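Local coordinates for protein benzyl alcohol dehydrogenase (Acinetobacter calcoaceticus, PDB 1F8F) that probably oxidises benzyl alcohol and other aryl alcohols to the corresponding aldehydes with NAD, as a zinc-containing alcohol dehydrogenase, at residues A191-T196 with G257-A262; D277-L282 with G307-L312; Q341-Y346 with K365-I370. One frame throughout, in Å; residues are numbered along the deposited sequence.

Interaction 1 of 3, residues A191-T196 with G257-A262. Unlike the reference sequence in segment 191-196: Phe194 (reference Leu).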
loop_
_atom_site.group_PDB
_atom_site.type_symbol
_atom_site.label_atom_id
_atom_site.label_comp_id
_atom_site.label_asym_id
_atom_site.label_seq_id
_atom_site.Cartn_x
_atom_site.Cartn_y
_atom_site.Cartn_z
ATOM N N ALA A 191 -0.782 -7.001 -17.279
ATOM C CA ALA A 191 -0.316 -8.305 -17.622
ATOM C C ALA A 191 -0.904 -9.426 -16.742
ATOM O O ALA A 191 -0.562 -10.580 -17.059
ATOM C CB ALA A 191 1.201 -8.464 -17.656
ATOM N N SER A 192 -1.795 -9.162 -15.834
ATOM C CA SER A 192 -2.399 -10.187 -14.992
ATOM C C SER A 192 -3.619 -10.905 -15.605
ATOM O O SER A 192 -4.091 -10.603 -16.705
ATOM C CB SER A 192 -2.884 -9.575 -13.653
ATOM O OG SER A 192 -3.941 -8.579 -13.856
ATOM N N SER A 193 -4.115 -11.880 -14.813
ATOM C CA SER A 193 -5.311 -12.649 -15.167
ATOM C C SER A 193 -6.460 -12.291 -14.227
ATOM O O SER A 193 -6.266 -12.200 -12.996
ATOM C CB SER A 193 -4.960 -14.143 -15.065
ATOM O OG SER A 193 -4.813 -14.605 -13.738
ATOM N N PHE A 194 -7.639 -12.056 -14.809
ATOM C CA PHE A 194 -8.878 -11.693 -14.125
ATOM C C PHE A 194 -10.069 -12.539 -14.575
ATOM O O PHE A 194 -10.237 -12.849 -15.774
ATOM C CB PHE A 194 -9.227 -10.230 -14.494
ATOM C CG PHE A 194 -10.560 -9.755 -13.961
ATOM C CD1 PHE A 194 -10.733 -9.489 -12.595
ATOM C CD2 PHE A 194 -11.649 -9.602 -14.839
ATOM C CE1 PHE A 194 -11.966 -9.064 -12.154
ATOM C CE2 PHE A 194 -12.860 -9.176 -14.329
ATOM C CZ PHE A 194 -13.036 -8.904 -12.994
ATOM N N VAL A 195 -11.032 -12.818 -13.703
ATOM C CA VAL A 195 -12.248 -13.550 -14.108
ATOM C C VAL A 195 -13.458 -12.876 -13.451
ATOM O O VAL A 195 -13.365 -12.566 -12.267
ATOM C CB VAL A 195 -12.309 -15.043 -13.676
ATOM C CG1 VAL A 195 -12.097 -15.232 -12.164
ATOM C CG2 VAL A 195 -13.642 -15.733 -14.040
ATOM N N THR A 196 -14.569 -12.755 -14.196
ATOM C CA THR A 196 -15.788 -12.287 -13.559
ATOM C C THR A 196 -16.817 -13.413 -13.401
ATOM O O THR A 196 -17.311 -13.824 -14.514
ATOM C CB THR A 196 -16.516 -11.122 -14.225
ATOM O OG1 THR A 196 -17.766 -10.978 -13.466
ATOM C CG2 THR A 196 -16.856 -11.248 -15.685
ATOM N N GLY A 257 -2.448 -22.541 -13.414
ATOM C CA GLY A 257 -2.403 -22.592 -11.947
ATOM C C GLY A 257 -3.497 -21.855 -11.163
ATOM O O GLY A 257 -3.729 -22.160 -9.961
ATOM N N GLY A 258 -4.218 -20.897 -11.757
ATOM C CA GLY A 258 -5.282 -20.224 -10.958
ATOM C C GLY A 258 -5.305 -18.754 -11.306
ATOM O O GLY A 258 -4.230 -18.267 -11.612
ATOM N N VAL A 259 -6.344 -17.969 -11.248
ATOM C CA VAL A 259 -6.387 -16.568 -11.648
ATOM C C VAL A 259 -5.864 -15.606 -10.586
ATOM O O VAL A 259 -5.874 -15.933 -9.366
ATOM C CB VAL A 259 -7.897 -16.402 -12.029
ATOM C CG1 VAL A 259 -8.800 -16.231 -10.813
ATOM C CG2 VAL A 259 -8.124 -15.172 -12.933
ATOM N N ASN A 260 -5.261 -14.462 -10.936
ATOM C CA ASN A 260 -4.710 -13.510 -9.991
ATOM C C ASN A 260 -5.779 -12.694 -9.269
ATOM O O ASN A 260 -5.688 -12.377 -8.082
ATOM C CB ASN A 260 -3.781 -12.525 -10.674
ATOM C CG ASN A 260 -2.563 -13.116 -11.342
ATOM O OD1 ASN A 260 -2.347 -12.668 -12.478
ATOM N ND2 ASN A 260 -1.774 -14.028 -10.726
ATOM N N PHE A 261 -6.841 -12.335 -10.031
ATOM C CA PHE A 261 -7.914 -11.520 -9.519
ATOM C C PHE A 261 -9.321 -12.005 -9.867
ATOM O O PHE A 261 -9.504 -12.440 -10.992
ATOM C CB PHE A 261 -7.774 -10.070 -10.013
ATOM C CG PHE A 261 -6.515 -9.357 -9.637
ATOM C CD1 PHE A 261 -6.391 -8.658 -8.457
ATOM C CD2 PHE A 261 -5.407 -9.390 -10.477
ATOM C CE1 PHE A 261 -5.185 -8.016 -8.085
ATOM C CE2 PHE A 261 -4.227 -8.775 -10.168
ATOM C CZ PHE A 261 -4.123 -8.063 -8.977
ATOM N N ALA A 262 -10.295 -11.930 -8.924
ATOM C CA ALA A 262 -11.640 -12.328 -9.291
ATOM C C ALA A 262 -12.779 -11.542 -8.687
ATOM O O ALA A 262 -12.667 -10.917 -7.633
ATOM C CB ALA A 262 -11.774 -13.812 -8.973
#
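Phe194 and Phe261 meet with their side chains at about a right angle: CB of Phe261 lies in the plane of the Phe194 ring, at its edge, 4.0 Å from CD1 of Phe194. The ring of Phe261 receives CB of Ser192 at its own edge, while Ser193 O sits near the same ring plane. The Phe194 ring is buried against Cys182, Leu186, Ala206 and Ala210. On the other face of the sheet Val195 CG1 packs 3.5 Å from Ala262 CB, the small alanine letting the valine come close; it also meets Val259 CG1 from before the corner, the two valine side chains crossing at about a right angle.

At the start of the pairing, polar groups take over. Ser193 OG, placed between the backbone N and the carbonyl carbon (chi1 72°), accepts the N-H of Asn260 at 2.8 Å. In return Asn260 OD1 accepts Ser193 N at 3.0 Å in a nearly straight bond (167°), so two short polar side chains bridge the backbones where the strand turns a corner. Beyond it Phe261 N binds Ser193 O, and Val195 N binds Phe261 O. These are neighbouring central strands, first and fourth in chain order, of the parallel sheet of a Rossmann fold.

Interaction 2 of 3, residues D277-L282 with G307-L312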
loop_
_atom_site.group_PDB
_atom_site.type_symbol
_atom_site.label_atom_id
_atom_site.label_comp_id
_atom_site.label_asym_id
_atom_site.label_seq_id
_atom_site.Cartn_x
_atom_site.Cartn_y
_atom_site.Cartn_z
ATOM N N ASP A 277 -11.684 -21.397 -4.809
ATOM C CA ASP A 277 -10.859 -22.496 -5.320
ATOM C C ASP A 277 -10.105 -22.184 -6.596
ATOM O O ASP A 277 -9.051 -22.782 -6.870
ATOM C CB ASP A 277 -11.718 -23.737 -5.665
ATOM C CG ASP A 277 -12.404 -24.352 -4.475
ATOM O OD1 ASP A 277 -12.092 -24.047 -3.317
ATOM O OD2 ASP A 277 -13.335 -25.167 -4.555
ATOM N N ALA A 278 -10.636 -21.381 -7.517
ATOM C CA ALA A 278 -9.941 -21.134 -8.785
ATOM C C ALA A 278 -8.879 -20.053 -8.741
ATOM O O ALA A 278 -8.227 -19.732 -9.750
ATOM C CB ALA A 278 -10.969 -20.754 -9.861
ATOM N N LEU A 279 -8.675 -19.373 -7.645
ATOM C CA LEU A 279 -7.618 -18.385 -7.469
ATOM C C LEU A 279 -6.286 -19.144 -7.485
ATOM O O LEU A 279 -6.204 -20.299 -7.034
ATOM C CB LEU A 279 -7.850 -17.711 -6.140
ATOM C CG LEU A 279 -9.073 -16.825 -5.958
ATOM C CD1 LEU A 279 -9.111 -16.292 -4.535
ATOM C CD2 LEU A 279 -9.091 -15.682 -6.964
ATOM N N GLY A 280 -5.208 -18.505 -7.956
ATOM C CA GLY A 280 -3.873 -19.069 -7.940
ATOM C C GLY A 280 -3.136 -18.579 -6.677
ATOM O O GLY A 280 -3.815 -17.945 -5.835
ATOM N N ILE A 281 -1.874 -18.913 -6.489
ATOM C CA ILE A 281 -1.138 -18.449 -5.296
ATOM C C ILE A 281 -1.263 -16.939 -5.131
ATOM O O ILE A 281 -1.095 -16.186 -6.099
ATOM C CB ILE A 281 0.355 -18.816 -5.356
ATOM C CG1 ILE A 281 0.488 -20.357 -5.335
ATOM C CG2 ILE A 281 1.262 -18.249 -4.252
ATOM C CD1 ILE A 281 1.805 -20.799 -6.011
ATOM N N LEU A 282 -1.596 -16.466 -3.933
ATOM C CA LEU A 282 -1.713 -15.048 -3.634
ATOM C C LEU A 282 -2.824 -14.312 -4.380
ATOM O O LEU A 282 -2.939 -13.076 -4.305
ATOM C CB LEU A 282 -0.409 -14.249 -3.695
ATOM C CG LEU A 282 0.634 -14.609 -2.630
ATOM C CD1 LEU A 282 1.981 -13.975 -3.022
ATOM C CD2 LEU A 282 0.232 -14.065 -1.267
ATOM N N GLY A 307 -2.349 -21.177 0.078
ATOM C CA GLY A 307 -2.181 -20.337 -1.102
ATOM C C GLY A 307 -1.990 -18.848 -0.784
ATOM O O GLY A 307 -1.799 -18.023 -1.694
ATOM N N GLY A 308 -2.146 -18.417 0.446
ATOM C CA GLY A 308 -2.126 -17.016 0.883
ATOM C C GLY A 308 -3.230 -16.143 0.266
ATOM O O GLY A 308 -3.083 -14.947 -0.071
ATOM N N LYS A 309 -4.348 -16.825 0.054
ATOM C CA LYS A 309 -5.504 -16.233 -0.584
ATOM C C LYS A 309 -6.240 -15.186 0.223
ATOM O O LYS A 309 -6.464 -15.238 1.441
ATOM C CB LYS A 309 -6.423 -17.411 -1.006
ATOM C CG LYS A 309 -5.856 -18.261 -2.144
ATOM C CD LYS A 309 -6.877 -19.352 -2.598
ATOM C CE LYS A 309 -6.131 -20.235 -3.591
ATOM N NZ LYS A 309 -6.897 -21.429 -4.060
ATOM N N THR A 310 -6.785 -14.192 -0.465
ATOM C CA THR A 310 -7.616 -13.156 0.121
ATOM C C THR A 310 -9.077 -13.125 -0.365
ATOM O O THR A 310 -9.452 -13.191 -1.538
ATOM C CB THR A 310 -7.023 -11.754 -0.029
ATOM O OG1 THR A 310 -5.647 -11.766 0.274
ATOM C CG2 THR A 310 -7.777 -10.849 0.930
ATOM N N ILE A 311 -9.968 -13.056 0.609
ATOM C CA ILE A 311 -11.407 -12.996 0.303
ATOM C C ILE A 311 -11.904 -11.631 0.804
ATOM O O ILE A 311 -11.768 -11.402 2.017
ATOM C CB ILE A 311 -12.202 -14.116 0.965
ATOM C CG1 ILE A 311 -12.110 -15.564 0.467
ATOM C CG2 ILE A 311 -13.686 -13.881 0.776
ATOM C CD1 ILE A 311 -12.790 -16.473 1.534
ATOM N N LEU A 312 -12.444 -10.719 -0.002
ATOM C CA LEU A 312 -12.909 -9.437 0.464
ATOM C C LEU A 312 -14.267 -8.867 0.011
ATOM O O LEU A 312 -14.666 -8.872 -1.143
ATOM C CB LEU A 312 -11.946 -8.253 0.221
ATOM C CG LEU A 312 -11.594 -7.778 -1.163
ATOM C CD1 LEU A 312 -11.145 -6.340 -1.259
ATOM C CD2 LEU A 312 -10.453 -8.674 -1.677
#
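A Schellman motif ends helix 301-306, and its turn meets the corner at Ile281 and Leu282 that leads into strand 283-287. Leu282 N donates to Gly307 O at 2.7 Å, nearly straight (166°) and close to the line of the carbonyl bond. Glycine suits Gly308 well: its phi is positive, and a CB there would point toward Leu282 CD2. As it stands, CD2 of Leu282 rests 3.6 Å from Gly308 O.

Lys309 spans the contact with a chain extended beyond CG, which carries NZ across to Leu279 O; on the way CD and CE of Lys309 both pass 4.0 Å from Leu279 CB. This is the edge of the Rossmann domain, where strand 310-313 is one of the two outermost strands of the chain's parallel sheet. Thr310, Ile311 and Leu312 pair antiparallel with a strand of the third subunit, so the sheet continues across the interface, and that subunit also packs on Ile281 and Leu282.

At the far end of the lysine, Lys309 NZ makes a weak bond to Leu279 O at 3.3 Å. Its stronger partner is Asp303 of helix 301-306, in a salt bridge. The long apolar chain suits the flank of Leu279, and NZ also makes a weak hydrogen bond to Val276 O. Leu279 also touches Val259, Ala262 and Ile285.

Interaction 3 of 3, residues Q341-Y346 with K365-I370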
loop_
_atom_site.group_PDB
_atom_site.type_symbol
_atom_site.label_atom_id
_atom_site.label_comp_id
_atom_site.label_asym_id
_atom_site.label_seq_id
_atom_site.Cartn_x
_atom_site.Cartn_y
_atom_site.Cartn_z
ATOM N N GLN A 341 -23.019 -0.181 -24.405
ATOM C CA GLN A 341 -23.435 -1.432 -25.027
ATOM C C GLN A 341 -24.244 -2.344 -24.116
ATOM O O GLN A 341 -24.739 -3.308 -24.683
ATOM C CB GLN A 341 -22.290 -2.245 -25.642
ATOM C CG GLN A 341 -21.466 -1.279 -26.467
ATOM C CD GLN A 341 -21.141 -1.682 -27.856
ATOM O OE1 GLN A 341 -22.095 -1.929 -28.633
ATOM N NE2 GLN A 341 -19.807 -1.697 -28.079
ATOM N N LEU A 342 -24.409 -2.042 -22.831
ATOM C CA LEU A 342 -25.255 -2.894 -21.988
ATOM C C LEU A 342 -26.695 -2.373 -21.928
ATOM O O LEU A 342 -27.581 -2.915 -21.230
ATOM C CB LEU A 342 -24.640 -2.860 -20.578
ATOM C CG LEU A 342 -23.129 -3.033 -20.482
ATOM C CD1 LEU A 342 -22.590 -2.930 -19.042
ATOM C CD2 LEU A 342 -22.670 -4.384 -21.031
ATOM N N VAL A 343 -26.965 -1.234 -22.565
ATOM C CA VAL A 343 -28.228 -0.545 -22.369
ATOM C C VAL A 343 -29.385 -0.685 -23.324
ATOM O O VAL A 343 -29.097 -0.581 -24.521
ATOM C CB VAL A 343 -27.840 0.971 -22.230
ATOM C CG1 VAL A 343 -28.955 1.957 -22.343
ATOM C CG2 VAL A 343 -27.203 1.091 -20.814
ATOM N N LYS A 344 -30.619 -0.755 -22.781
ATOM C CA LYS A 344 -31.814 -0.687 -23.632
ATOM C C LYS A 344 -32.886 0.214 -22.987
ATOM O O LYS A 344 -33.210 0.093 -21.801
ATOM C CB LYS A 344 -32.387 -2.066 -23.936
ATOM C CG LYS A 344 -33.653 -2.101 -24.771
ATOM C CD LYS A 344 -34.331 -3.474 -24.768
ATOM C CE LYS A 344 -35.377 -3.724 -25.840
ATOM N NZ LYS A 344 -36.581 -2.855 -25.672
ATOM N N PHE A 345 -33.425 1.186 -23.711
ATOM C CA PHE A 345 -34.399 2.154 -23.230
ATOM C C PHE A 345 -35.858 1.711 -23.271
ATOM O O PHE A 345 -36.279 1.064 -24.226
ATOM C CB PHE A 345 -34.261 3.441 -24.047
ATOM C CG PHE A 345 -33.011 4.240 -23.866
ATOM C CD1 PHE A 345 -32.776 4.985 -22.731
ATOM C CD2 PHE A 345 -32.062 4.310 -24.894
ATOM C CE1 PHE A 345 -31.624 5.748 -22.570
ATOM C CE2 PHE A 345 -30.906 5.064 -24.749
ATOM C CZ PHE A 345 -30.677 5.786 -23.573
ATOM N N TYR A 346 -36.680 1.952 -22.267
ATOM C CA TYR A 346 -38.086 1.635 -22.213
ATOM C C TYR A 346 -38.900 2.890 -21.899
ATOM O O TYR A 346 -38.285 3.716 -21.214
ATOM C CB TYR A 346 -38.279 0.645 -21.050
ATOM C CG TYR A 346 -37.678 -0.731 -21.238
ATOM C CD1 TYR A 346 -36.316 -0.969 -21.076
ATOM C CD2 TYR A 346 -38.498 -1.789 -21.591
ATOM C CE1 TYR A 346 -35.782 -2.236 -21.249
ATOM C CE2 TYR A 346 -37.967 -3.056 -21.784
ATOM C CZ TYR A 346 -36.608 -3.281 -21.609
ATOM O OH TYR A 346 -36.099 -4.558 -21.815
ATOM N N LYS A 365 -28.994 -3.921 -18.900
ATOM C CA LYS A 365 -29.270 -2.709 -18.135
ATOM C C LYS A 365 -30.405 -1.861 -18.706
ATOM O O LYS A 365 -30.167 -0.958 -19.505
ATOM C CB LYS A 365 -27.963 -1.860 -18.012
ATOM C CG LYS A 365 -28.127 -0.477 -17.428
ATOM C CD LYS A 365 -28.711 -0.527 -16.002
ATOM C CE LYS A 365 -27.786 -1.221 -15.013
ATOM N NZ LYS A 365 -28.399 -1.327 -13.635
ATOM N N PRO A 366 -31.598 -1.980 -18.177
ATOM C CA PRO A 366 -32.730 -1.103 -18.575
ATOM C C PRO A 366 -32.575 0.309 -18.067
ATOM O O PRO A 366 -31.953 0.568 -17.019
ATOM C CB PRO A 366 -33.943 -1.781 -17.981
ATOM C CG PRO A 366 -33.505 -3.043 -17.268
ATOM C CD PRO A 366 -31.996 -2.943 -17.110
ATOM N N ILE A 367 -33.099 1.316 -18.746
ATOM C CA ILE A 367 -33.143 2.734 -18.443
ATOM C C ILE A 367 -34.541 3.292 -18.725
ATOM O O ILE A 367 -35.113 3.093 -19.804
ATOM C CB ILE A 367 -32.121 3.626 -19.132
ATOM C CG1 ILE A 367 -30.675 3.149 -18.904
ATOM C CG2 ILE A 367 -32.261 5.050 -18.553
ATOM C CD1 ILE A 367 -29.564 4.064 -19.384
ATOM N N ILE A 368 -35.267 3.606 -17.649
ATOM C CA ILE A 368 -36.626 4.131 -17.736
ATOM C C ILE A 368 -36.540 5.593 -18.141
ATOM O O ILE A 368 -36.066 6.452 -17.368
ATOM C CB ILE A 368 -37.403 3.914 -16.400
ATOM C CG1 ILE A 368 -37.373 2.481 -15.948
ATOM C CG2 ILE A 368 -38.894 4.280 -16.593
ATOM C CD1 ILE A 368 -36.455 1.907 -14.922
ATOM N N LYS A 369 -36.947 5.929 -19.356
ATOM C CA LYS A 369 -37.036 7.320 -19.823
ATOM C C LYS A 369 -38.274 7.977 -19.193
ATOM O O LYS A 369 -39.340 7.393 -19.306
ATOM C CB LYS A 369 -37.150 7.521 -21.312
ATOM C CG LYS A 369 -35.878 7.392 -22.118
ATOM C CD LYS A 369 -36.221 7.745 -23.590
ATOM C CE LYS A 369 -35.146 7.155 -24.494
ATOM N NZ LYS A 369 -34.912 7.993 -25.708
ATOM N N ILE A 370 -38.071 9.072 -18.502
ATOM C CA ILE A 370 -39.059 9.766 -17.708
ATOM C C ILE A 370 -39.460 11.147 -18.216
ATOM O O ILE A 370 -40.645 11.334 -18.463
ATOM C CB ILE A 370 -38.528 9.814 -16.266
ATOM C CG1 ILE A 370 -38.538 8.385 -15.707
ATOM C CG2 ILE A 370 -39.373 10.745 -15.402
ATOM C CD1 ILE A 370 -37.851 8.172 -14.376
#
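Val343 and Ile367 pack CG1 to CD1 at 3.7 Å on one face of a parallel strand pair, the two strands of a beta-alpha-beta unit joined through helix 351-360. Such branched side chains suit extended strands. Phe345 lies beside Ile367 on this face, its CD1 3.9 Å from Ile367 CB. The other face holds Tyr346 and Pro366, side by side, with Tyr346 CE1 3.8 Å from Pro366 CB. Both are covered by helix 351-360, and the OH of buried Tyr346 is hydrogen-bonded to Asp357 and Thr363.

Backbone bonds alternate between the strands, from Lys365 N to Leu342 O at one end to Lys369 N to Tyr346 O at the other. Those to 343-346 use the N-H groups of Ile367 and Lys369, so proline at 366 costs this pairing no donor. Lys365 bends at chi2 (60°) and chi3, and its NZ reaches Glu66 and Met43 on the side near the zinc and NAD.

Toward solvent, exposed Lys369 replaces the branched apolar packing. It brings CE over a face of the Phe345 ring, 4.0 Å from its centroid, in a CH-pi contact. NZ of Lys369 follows in a cation-pi contact, 4.7 Å from the centroid of the Phe345 ring and 14° off its normal.

In the fold
From the N terminus, interaction 1 comes first: it brings 257-262 back beside 191-196 and closes a loop of 60 residues, about half helix, that contains strands 217-222 and 238-241. Interaction 2 then closes a shorter loop, 277-282 to 307-312, and interaction 3 the shortest, 341-346 to 365-370. The three follow in series, without nesting or crossing. Interactions 1 and 2 touch, probably through hydrogen bonds from Val259 N to Ala278 O and from Gly280 N to Val259 O, and both reach the parallel sheet of the coenzyme-binding domain, from its middle to its edge. Interaction 3 lies about 31 Å from interaction 1, centre to centre, and joins a different, mixed sheet that includes strand 33-42.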